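Local coordinates for protein ribosomal RNA small subunit methyltransferase E (Legionella pneumophila, PDB 5O95) that probably methylates N3 of a specific uridine in 16S ribosomal RNA, using S-adenosyl-L-methionine as the methyl donor, at residues G140-C145 against Q149-R154; M97-S102 against A108-L113; R164-H169 against H213-L218; V157-F162 against A193-P198. One frame throughout, in Å; residues are numbered along the deposited sequence.

Contact 1 of 4, residues G140-C145 against Q149-R154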
# COMPACT_ATOMS: atom_id res chain seq x y z
N GLY B 140 5.81 9.20 -13.44
CA GLY B 140 6.23 7.83 -13.63
C GLY B 140 5.14 6.85 -13.27
O GLY B 140 4.95 5.83 -13.95
N ALA B 141 4.39 7.14 -12.21
CA ALA B 141 3.31 6.24 -11.80
C ALA B 141 2.16 6.25 -12.80
O ALA B 141 1.52 5.22 -13.04
CB ALA B 141 2.82 6.61 -10.39
N CYS B 142 1.90 7.40 -13.42
CA CYS B 142 0.89 7.43 -14.48
C CYS B 142 1.36 6.65 -15.70
O CYS B 142 0.56 5.97 -16.34
CB CYS B 142 0.56 8.87 -14.88
SG CYS B 142 -0.29 9.79 -13.55
N GLU B 143 2.66 6.74 -16.02
CA GLU B 143 3.19 5.91 -17.10
C GLU B 143 2.96 4.44 -16.80
O GLU B 143 2.52 3.68 -17.66
CB GLU B 143 4.68 6.19 -17.31
CG GLU B 143 4.93 7.60 -17.81
CD GLU B 143 6.38 7.99 -17.86
OE1 GLU B 143 7.20 7.43 -17.08
OE2 GLU B 143 6.71 8.90 -18.67
N GLN B 144 3.21 4.03 -15.54
CA GLN B 144 3.07 2.62 -15.17
C GLN B 144 1.62 2.15 -15.11
O GLN B 144 1.30 1.05 -15.55
CB GLN B 144 3.75 2.40 -13.80
CG GLN B 144 3.52 0.99 -13.18
CD GLN B 144 2.20 0.86 -12.40
OE1 GLN B 144 1.77 1.77 -11.71
NE2 GLN B 144 1.56 -0.29 -12.54
N CYS B 145 0.72 2.98 -14.56
CA CYS B 145 -0.63 2.49 -14.26
C CYS B 145 -1.64 2.73 -15.37
O CYS B 145 -2.73 2.13 -15.35
CB CYS B 145 -1.10 3.07 -12.90
SG CYS B 145 -1.79 4.71 -12.97
N GLN B 149 -3.84 11.34 -17.51
CA GLN B 149 -3.98 12.65 -16.93
C GLN B 149 -3.17 12.58 -15.65
O GLN B 149 -3.21 11.57 -14.96
CB GLN B 149 -5.45 12.91 -16.58
CG GLN B 149 -5.76 14.27 -16.01
CD GLN B 149 -7.26 14.52 -15.88
OE1 GLN B 149 -8.08 13.98 -16.64
NE2 GLN B 149 -7.62 15.36 -14.92
N ILE B 150 -2.41 13.64 -15.38
CA ILE B 150 -1.52 13.69 -14.22
C ILE B 150 -2.28 14.31 -13.04
O ILE B 150 -2.90 15.36 -13.21
CB ILE B 150 -0.29 14.57 -14.51
CG1 ILE B 150 0.33 14.20 -15.87
CG2 ILE B 150 0.71 14.48 -13.33
CD1 ILE B 150 0.81 12.78 -15.97
N PRO B 151 -2.26 13.68 -11.85
CA PRO B 151 -2.88 14.31 -10.68
C PRO B 151 -2.29 15.69 -10.45
O PRO B 151 -1.12 15.93 -10.74
CB PRO B 151 -2.51 13.38 -9.51
CG PRO B 151 -1.90 12.17 -10.08
CD PRO B 151 -1.67 12.37 -11.58
N GLU B 152 -3.11 16.59 -9.91
CA GLU B 152 -2.61 17.90 -9.50
C GLU B 152 -1.77 17.74 -8.24
O GLU B 152 -2.20 17.12 -7.27
CB GLU B 152 -3.79 18.84 -9.25
CG GLU B 152 -3.38 20.27 -8.90
CD GLU B 152 -4.57 21.20 -8.73
OE1 GLU B 152 -5.72 20.74 -8.87
OE2 GLU B 152 -4.35 22.39 -8.45
N LEU B 153 -0.56 18.29 -8.26
CA LEU B 153 0.31 18.31 -7.09
C LEU B 153 0.33 19.76 -6.64
O LEU B 153 0.80 20.64 -7.36
CB LEU B 153 1.71 17.80 -7.42
CG LEU B 153 2.77 17.96 -6.31
CD1 LEU B 153 2.35 17.22 -5.05
CD2 LEU B 153 4.11 17.43 -6.79
N ARG B 154 -0.25 20.01 -5.47
CA ARG B 154 -0.38 21.36 -4.96
C ARG B 154 0.82 21.72 -4.10
O ARG B 154 1.51 20.86 -3.57
CB ARG B 154 -1.65 21.48 -4.11
CG ARG B 154 -2.93 21.35 -4.90
CD ARG B 154 -3.43 22.70 -5.37
NE ARG B 154 -4.84 22.65 -5.72
CZ ARG B 154 -5.83 22.93 -4.88
NH1 ARG B 154 -5.56 23.28 -3.63
NH2 ARG B 154 -7.09 22.86 -5.29

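Contact 2 of 4, residues M97-S102 against A108-L113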
# COMPACT_ATOMS: atom_id res chain seq x y z
N MET B 97 6.57 7.13 -1.50
CA MET B 97 5.68 6.00 -1.68
C MET B 97 4.24 6.46 -1.85
O MET B 97 3.53 5.97 -2.75
CB MET B 97 5.83 5.08 -0.46
CG MET B 97 5.47 3.64 -0.71
SD MET B 97 4.29 3.12 0.52
CE MET B 97 2.92 4.14 0.04
N VAL B 98 3.81 7.43 -1.04
CA VAL B 98 2.44 7.94 -1.13
C VAL B 98 2.20 8.59 -2.48
O VAL B 98 1.12 8.42 -3.06
CB VAL B 98 2.15 8.92 0.02
CG1 VAL B 98 0.82 9.60 -0.19
CG2 VAL B 98 2.16 8.18 1.36
N MET B 99 3.16 9.39 -2.97
CA MET B 99 3.03 9.98 -4.29
C MET B 99 2.79 8.91 -5.35
O MET B 99 1.91 9.05 -6.21
CB MET B 99 4.28 10.79 -4.63
CG MET B 99 4.48 12.03 -3.77
SD MET B 99 3.26 13.31 -4.13
CE MET B 99 3.47 14.36 -2.68
N GLN B 100 3.61 7.85 -5.34
CA GLN B 100 3.48 6.83 -6.38
C GLN B 100 2.16 6.08 -6.27
O GLN B 100 1.42 5.94 -7.26
CB GLN B 100 4.66 5.86 -6.30
CG GLN B 100 4.55 4.69 -7.26
CD GLN B 100 5.69 3.72 -7.13
OE1 GLN B 100 5.62 2.76 -6.36
NE2 GLN B 100 6.75 3.95 -7.90
N LYS B 101 1.84 5.60 -5.08
CA LYS B 101 0.67 4.75 -4.94
C LYS B 101 -0.64 5.53 -5.00
O LYS B 101 -1.66 4.95 -5.41
CB LYS B 101 0.82 3.93 -3.65
CG LYS B 101 2.04 2.96 -3.77
CD LYS B 101 2.04 1.81 -2.82
CE LYS B 101 3.28 0.95 -3.11
NZ LYS B 101 3.49 0.77 -4.58
N SER B 102 -0.65 6.79 -4.57
CA SER B 102 -1.90 7.54 -4.66
C SER B 102 -2.25 7.81 -6.12
O SER B 102 -3.42 7.76 -6.51
CB SER B 102 -1.85 8.82 -3.84
OG SER B 102 -0.91 9.74 -4.38
N ALA B 108 -6.99 12.50 -7.45
CA ALA B 108 -7.13 13.63 -8.36
C ALA B 108 -6.18 14.77 -8.03
O ALA B 108 -5.70 15.46 -8.94
CB ALA B 108 -8.58 14.15 -8.30
N CYS B 109 -5.87 14.95 -6.75
CA CYS B 109 -5.10 16.10 -6.27
C CYS B 109 -4.38 15.68 -5.00
O CYS B 109 -4.95 14.96 -4.19
CB CYS B 109 -6.03 17.25 -5.90
SG CYS B 109 -5.19 18.85 -5.76
N ILE B 110 -3.15 16.17 -4.82
CA ILE B 110 -2.35 15.85 -3.64
C ILE B 110 -1.78 17.16 -3.10
O ILE B 110 -1.13 17.89 -3.85
CB ILE B 110 -1.18 14.91 -3.97
CG1 ILE B 110 -1.66 13.65 -4.67
CG2 ILE B 110 -0.45 14.52 -2.67
CD1 ILE B 110 -0.57 12.93 -5.43
N THR B 111 -1.97 17.41 -1.80
CA THR B 111 -1.33 18.54 -1.12
C THR B 111 -0.42 18.03 -0.01
O THR B 111 -0.91 17.35 0.91
CB THR B 111 -2.38 19.49 -0.52
OG1 THR B 111 -3.16 20.08 -1.57
CG2 THR B 111 -1.70 20.60 0.30
N PRO B 112 0.88 18.29 -0.05
CA PRO B 112 1.71 18.02 1.13
C PRO B 112 1.27 18.94 2.25
O PRO B 112 1.07 20.14 2.05
CB PRO B 112 3.13 18.35 0.64
CG PRO B 112 3.04 18.31 -0.88
CD PRO B 112 1.66 18.80 -1.18
N LEU B 113 1.07 18.37 3.44
CA LEU B 113 0.45 19.08 4.54
C LEU B 113 1.46 19.25 5.67
O LEU B 113 2.20 18.32 5.99
CB LEU B 113 -0.77 18.30 5.04
CG LEU B 113 -1.73 19.01 5.98
CD1 LEU B 113 -2.38 20.23 5.30
CD2 LEU B 113 -2.79 18.04 6.46

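Contact 3 of 4, residues R164-H169 against H213-L218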
# COMPACT_ATOMS: atom_id res chain seq x y z
N ARG B 164 -9.31 25.98 5.39
CA ARG B 164 -9.99 27.22 5.01
C ARG B 164 -10.39 27.17 3.53
O ARG B 164 -11.48 27.63 3.17
CB ARG B 164 -9.09 28.42 5.32
CG ARG B 164 -9.18 29.56 4.31
CD ARG B 164 -8.60 30.85 4.87
NE ARG B 164 -7.34 30.64 5.58
CZ ARG B 164 -6.14 30.74 5.01
NH1 ARG B 164 -6.03 31.06 3.73
NH2 ARG B 164 -5.04 30.53 5.73
N GLU B 165 -9.55 26.58 2.69
CA GLU B 165 -9.76 26.60 1.25
C GLU B 165 -10.53 25.41 0.71
O GLU B 165 -11.00 25.46 -0.43
CB GLU B 165 -8.41 26.66 0.52
CG GLU B 165 -7.62 27.92 0.84
CD GLU B 165 -6.24 27.92 0.19
OE1 GLU B 165 -5.79 26.85 -0.28
OE2 GLU B 165 -5.61 28.99 0.17
N ALA B 166 -10.67 24.33 1.49
CA ALA B 166 -11.27 23.10 0.99
C ALA B 166 -12.74 23.34 0.64
O ALA B 166 -13.53 23.78 1.48
CB ALA B 166 -11.14 21.99 2.03
N LYS B 167 -13.11 23.04 -0.60
CA LYS B 167 -14.48 23.19 -1.05
C LYS B 167 -15.11 21.88 -1.52
O LYS B 167 -16.22 21.89 -2.05
CB LYS B 167 -14.58 24.29 -2.11
CG LYS B 167 -14.15 25.67 -1.58
CD LYS B 167 -14.14 26.73 -2.66
CE LYS B 167 -13.66 28.06 -2.10
NZ LYS B 167 -13.57 29.13 -3.13
N GLU B 168 -14.44 20.75 -1.29
CA GLU B 168 -14.97 19.46 -1.68
C GLU B 168 -16.29 19.17 -0.96
O GLU B 168 -16.51 19.61 0.17
CB GLU B 168 -13.95 18.36 -1.36
CG GLU B 168 -12.75 18.28 -2.31
CD GLU B 168 -11.69 19.33 -2.03
OE1 GLU B 168 -11.75 19.97 -0.96
OE2 GLU B 168 -10.79 19.52 -2.88
N HIS B 169 -17.17 18.42 -1.63
CA HIS B 169 -18.50 18.18 -1.07
C HIS B 169 -18.47 17.30 0.17
O HIS B 169 -19.31 17.46 1.06
CB HIS B 169 -19.43 17.55 -2.12
CG HIS B 169 -19.85 18.50 -3.20
ND1 HIS B 169 -21.04 18.36 -3.89
CD2 HIS B 169 -19.24 19.59 -3.71
CE1 HIS B 169 -21.14 19.33 -4.78
NE2 HIS B 169 -20.06 20.09 -4.70
N HIS B 213 -14.44 23.43 10.30
CA HIS B 213 -14.57 23.55 8.86
C HIS B 213 -15.27 22.35 8.22
O HIS B 213 -15.21 22.19 7.00
CB HIS B 213 -13.21 23.79 8.20
CG HIS B 213 -12.65 25.14 8.48
ND1 HIS B 213 -12.15 25.49 9.72
CD2 HIS B 213 -12.50 26.23 7.70
CE1 HIS B 213 -11.72 26.74 9.68
NE2 HIS B 213 -11.93 27.21 8.47
N GLY B 214 -15.92 21.51 9.03
CA GLY B 214 -16.74 20.43 8.49
C GLY B 214 -16.02 19.16 8.12
O GLY B 214 -16.61 18.31 7.44
N PHE B 215 -14.77 18.98 8.53
CA PHE B 215 -14.06 17.72 8.32
C PHE B 215 -14.55 16.69 9.32
O PHE B 215 -14.52 16.92 10.54
CB PHE B 215 -12.55 17.93 8.39
CG PHE B 215 -11.98 18.50 7.11
CD1 PHE B 215 -12.09 19.85 6.83
CD2 PHE B 215 -11.36 17.67 6.18
CE1 PHE B 215 -11.58 20.38 5.64
CE2 PHE B 215 -10.86 18.19 4.99
CZ PHE B 215 -10.96 19.53 4.73
N LEU B 216 -15.03 15.56 8.81
CA LEU B 216 -15.67 14.53 9.62
C LEU B 216 -14.71 13.36 9.84
O LEU B 216 -14.03 12.93 8.90
CB LEU B 216 -16.92 14.01 8.90
CG LEU B 216 -17.96 15.09 8.57
CD1 LEU B 216 -19.16 14.49 7.85
CD2 LEU B 216 -18.40 15.84 9.81
N PRO B 217 -14.65 12.82 11.06
CA PRO B 217 -13.60 11.84 11.39
C PRO B 217 -13.90 10.46 10.84
O PRO B 217 -15.00 9.93 11.01
CB PRO B 217 -13.60 11.82 12.93
CG PRO B 217 -14.99 12.28 13.32
CD PRO B 217 -15.41 13.26 12.24
N LEU B 218 -12.90 9.86 10.20
CA LEU B 218 -13.00 8.55 9.58
C LEU B 218 -12.08 7.57 10.29
O LEU B 218 -10.95 7.91 10.64
CB LEU B 218 -12.58 8.65 8.12
CG LEU B 218 -12.59 7.37 7.30
CD1 LEU B 218 -14.02 6.86 7.16
CD2 LEU B 218 -11.99 7.64 5.92

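Contact 4 of 4, residues V157-F162 against A193-P198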
# COMPACT_ATOMS: atom_id res chain seq x y z
N VAL B 157 0.99 23.34 2.21
CA VAL B 157 0.34 24.35 3.03
C VAL B 157 0.19 23.81 4.45
O VAL B 157 0.23 22.60 4.69
CB VAL B 157 -1.06 24.78 2.50
CG1 VAL B 157 -0.95 25.46 1.13
CG2 VAL B 157 -2.02 23.61 2.47
N TYR B 158 0.02 24.75 5.38
CA TYR B 158 -0.33 24.36 6.74
C TYR B 158 -1.80 23.97 6.82
O TYR B 158 -2.62 24.31 5.97
CB TYR B 158 -0.05 25.51 7.72
CG TYR B 158 1.41 25.70 8.03
CD1 TYR B 158 2.22 26.46 7.19
CD2 TYR B 158 1.99 25.11 9.14
CE1 TYR B 158 3.56 26.63 7.46
CE2 TYR B 158 3.33 25.27 9.42
CZ TYR B 158 4.11 26.03 8.58
OH TYR B 158 5.45 26.20 8.85
N LEU B 159 -2.12 23.23 7.89
CA LEU B 159 -3.46 22.68 8.04
C LEU B 159 -4.53 23.77 8.01
O LEU B 159 -5.61 23.56 7.45
CB LEU B 159 -3.53 21.89 9.34
CG LEU B 159 -4.89 21.29 9.73
CD1 LEU B 159 -5.21 20.03 8.90
CD2 LEU B 159 -4.91 20.97 11.21
N ASP B 160 -4.27 24.92 8.62
CA ASP B 160 -5.30 25.95 8.67
C ASP B 160 -5.63 26.48 7.28
O ASP B 160 -6.81 26.70 6.96
CB ASP B 160 -4.92 27.09 9.63
CG ASP B 160 -3.64 27.79 9.24
OD1 ASP B 160 -2.88 27.28 8.40
OD2 ASP B 160 -3.38 28.88 9.80
N GLN B 161 -4.62 26.70 6.44
CA GLN B 161 -4.89 27.08 5.06
C GLN B 161 -5.66 25.99 4.33
O GLN B 161 -6.58 26.28 3.56
CB GLN B 161 -3.60 27.41 4.31
CG GLN B 161 -3.86 27.84 2.89
CD GLN B 161 -2.63 28.40 2.20
OE1 GLN B 161 -1.53 28.36 2.74
NE2 GLN B 161 -2.81 28.91 0.99
N PHE B 162 -5.31 24.72 4.55
CA PHE B 162 -5.99 23.65 3.83
C PHE B 162 -7.47 23.60 4.18
O PHE B 162 -8.32 23.50 3.29
CB PHE B 162 -5.33 22.30 4.07
CG PHE B 162 -5.96 21.21 3.28
CD1 PHE B 162 -5.56 20.97 1.97
CD2 PHE B 162 -6.97 20.44 3.83
CE1 PHE B 162 -6.16 19.96 1.23
CE2 PHE B 162 -7.58 19.44 3.09
CZ PHE B 162 -7.17 19.20 1.79
N ALA B 193 -12.35 15.53 0.08
CA ALA B 193 -11.07 15.95 0.65
C ALA B 193 -10.78 15.02 1.82
O ALA B 193 -11.68 14.73 2.62
CB ALA B 193 -11.12 17.40 1.13
N LEU B 194 -9.57 14.49 1.86
CA LEU B 194 -9.16 13.56 2.91
C LEU B 194 -7.86 14.05 3.52
O LEU B 194 -6.85 14.17 2.81
CB LEU B 194 -8.94 12.17 2.32
CG LEU B 194 -8.33 11.11 3.23
CD1 LEU B 194 -9.31 10.76 4.33
CD2 LEU B 194 -7.95 9.89 2.39
N ILE B 195 -7.87 14.29 4.83
CA ILE B 195 -6.69 14.68 5.59
C ILE B 195 -6.13 13.44 6.27
O ILE B 195 -6.82 12.80 7.07
CB ILE B 195 -7.04 15.75 6.63
CG1 ILE B 195 -7.51 17.03 5.94
CG2 ILE B 195 -5.80 16.05 7.49
CD1 ILE B 195 -7.93 18.11 6.89
N ILE B 196 -4.87 13.12 5.98
CA ILE B 196 -4.12 12.12 6.73
C ILE B 196 -3.04 12.86 7.48
O ILE B 196 -2.18 13.51 6.87
CB ILE B 196 -3.49 11.10 5.78
CG1 ILE B 196 -4.58 10.56 4.86
CG2 ILE B 196 -2.74 10.02 6.56
CD1 ILE B 196 -4.51 9.13 4.63
N GLY B 197 -3.08 12.78 8.82
CA GLY B 197 -2.11 13.44 9.64
C GLY B 197 -0.86 12.61 9.87
O GLY B 197 -0.70 11.50 9.35
N PRO B 198 0.05 13.15 10.67
CA PRO B 198 1.27 12.41 11.01
C PRO B 198 0.96 11.32 12.02
O PRO B 198 -0.13 11.25 12.60
CB PRO B 198 2.16 13.49 11.65
CG PRO B 198 1.16 14.42 12.32
CD PRO B 198 -0.06 14.43 11.39

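Contact 1 of 4, residues G140-C145 against Q149-R154
C142 meets Q149, I150 and P151 where helix 124-145 gives way to the outermost strand of the parallel sheet, the helix-to-strand connection of the beta-alpha-beta unit formed by strand 109-114, helix 124-145 and strand 152-158. Nonpolar contacts carry most of this junction. The thiol of C142 lies beside its own backbone N and opposite the carbonyl carbon (chi1 -67°), which sends it off the helix toward the returning chain. I150 reaches back with the end of its longer branch: a bend at chi2 (-61°) brings I150 CD1 to 4.0 Å from SG of C142 and 4.1 Å from CB of the same cysteine. I138, one helical turn before C142, covers I150 and P151 as well.

The backbone oxygen Q149 O also comes near the thiol, 3.7 Å from C142 SG. The polar groups nearby find partners elsewhere. The side-chain oxygen of Q149 is hydrogen-bonded to N50. On the helix, the carbonyls of C142 and E143 accept from R8, and Q144 NE2 bonds to V224 O of the second subunit, so this helix end also serves the dimer. Farther along the strand, R154 NE forms a salt bridge with E152 OE2 at 2.8 Å, reaching that oxygen from above the carboxylate plane. The closest approach between 140-145 and 149-154 is made by the proline ring, with P151 CD 3.5 Å from C142 SG.

Contact 2 of 4, residues M97-S102 against A108-L113
S102, whose hydroxyl rests on I110, is tied to a flat group on its own helix, the peptide carbonyl of V98. Two donors reach V98 O from opposite faces of the carbonyl plane: the backbone N of S102 at 2.8 Å, the ordinary helical bond, and S102 OG, also at 2.8 Å from V98 O. The hydroxyl arrives 26° out of that plane, with a C=O...donor angle of 143°. Its OG sits between the backbone N and the carbonyl carbon (chi1 66°), a rotamer that lets it turn back along the helix.

Across the contact S102 OG lies 3.4 Å from I110 CD1, a close touch between oxygen and methyl. I110 spreads its two branches: CD1 lies on the serine and also meets the sulfur of M99, while I110 CG2 takes M99 CE at 3.9 Å. M99 is bent at chi2, so that SD and CE swing from the flank of the helix toward the strand and pass slantwise over I110. M99 CE also grazes P112, 4.4 Å from P112 CG.

This is helix-on-sheet packing within the beta-alpha-beta unit of strand 82-88, helix 94-104 and strand 109-114; the axes of segments 97-102 and 109-113 run nearly antiparallel and approach to 10.3 Å. W134 of helix 124-145 packs on both M99 and P112, and K101, on helix 94-104, makes a salt bridge to E228 of the second subunit. Van der Waals contact therefore joins helix to strand, and the bond to V98 lets the serine hydroxyl be buried against a methyl with its hydrogen already engaged.

Contact 3 of 4, residues R164-H169 against H213-L218
The Schellman motif that ends helix 204-212 brings H213 and F215 against R164 and A166, at the end of helix 159-165. G214, with its positive phi, is the C-prime residue of this motif: F215 N bonds to T210 O and G214 N to S211 O. The chain then turns into strand 216-218, the outermost strand of the parallel sheet on this side.

H213 meets R164 mainly through the helix backbone. With CG beside its own backbone N and opposite the carbonyl carbon (chi1 -70°), the imidazole reaches across so that H213 CD2 comes to 3.8 Å from R164 CA in an oblique approach. H213 NE2 lies 4.4 Å from R164 CB. The other ring nitrogen, ND1, is hydrogen-bonded to L209 O, which fixes how the imidazole is turned.

F215 is the buried member of the group. It packs on I173, A193 and I195 of the sheet and on F162 and V163 of the helix, presenting the far end of its ring to the departing chain. A166, the first residue to leave helical geometry, meets it there at the ring edge, close to the ring plane: A166 CB is 4.0 Å from F215 CE1 and 3.7 Å from F215 CZ.

Contact 4 of 4, residues V157-F162 against A193-P198
I195 fits against L159 and F162, one helical turn apart, and touches them with its longer branch. I195 CG1 lies 3.7 Å from CE2 of the F162 ring. From the same branch, I195 CD1 reaches CD1 of L159 at 3.9 Å and stays 4.0 Å from F162 CD2. The F162 and I195 side chains lie alongside, pointing opposite ways, while L159 lies athwart I195, nearly perpendicular to it. Beyond I195, the far end of the ring comes to A193, with F162 CZ 4.4 Å from A193 CB, an oblique approach like that of I195 CG1.

Both helix residues extend their side chains with CG opposite the backbone N (chi1 177° for L159, -177° for F162), which carries them down onto the sheet. Here the first turn of helix 159-165, with Y158 as its N-cap residue, lies over strand 191-196 in the parallel sheet of this SPOUT-type domain. F162 N bonds to Y158 O at 3.1 Å in that turn.

Around this first shell, H84 meets the F162 ring edge-to-face, and L113 of strand 109-114 touches both F162 and I195. The strand runs on into G197, a residue of the S-adenosyl-L-methionine site.

In the fold
All four contacts attach to one parallel sheet. Contacts 2 and 4 are buried, each laying a helix on a strand; contact 4 is purely apolar, whereas contact 2 adds a serine hydroxyl bonded within its helix. Contacts 1 and 3 are partly buried and lie at connections leading to the outermost strands, 152-158 and 216-218: one sets a thiol against a proline ring and an isoleucine methyl, the other an imidazole on a backbone CA and an alanine at a ring edge. Strand 152-158 serves contacts 1 and 4 and pairs with strand 109-114 of contact 2. Contacts 3 and 4 share helix 159-165 and meet through F215. Contacts 1 and 2 also reach the second subunit; 3 and 4 do not.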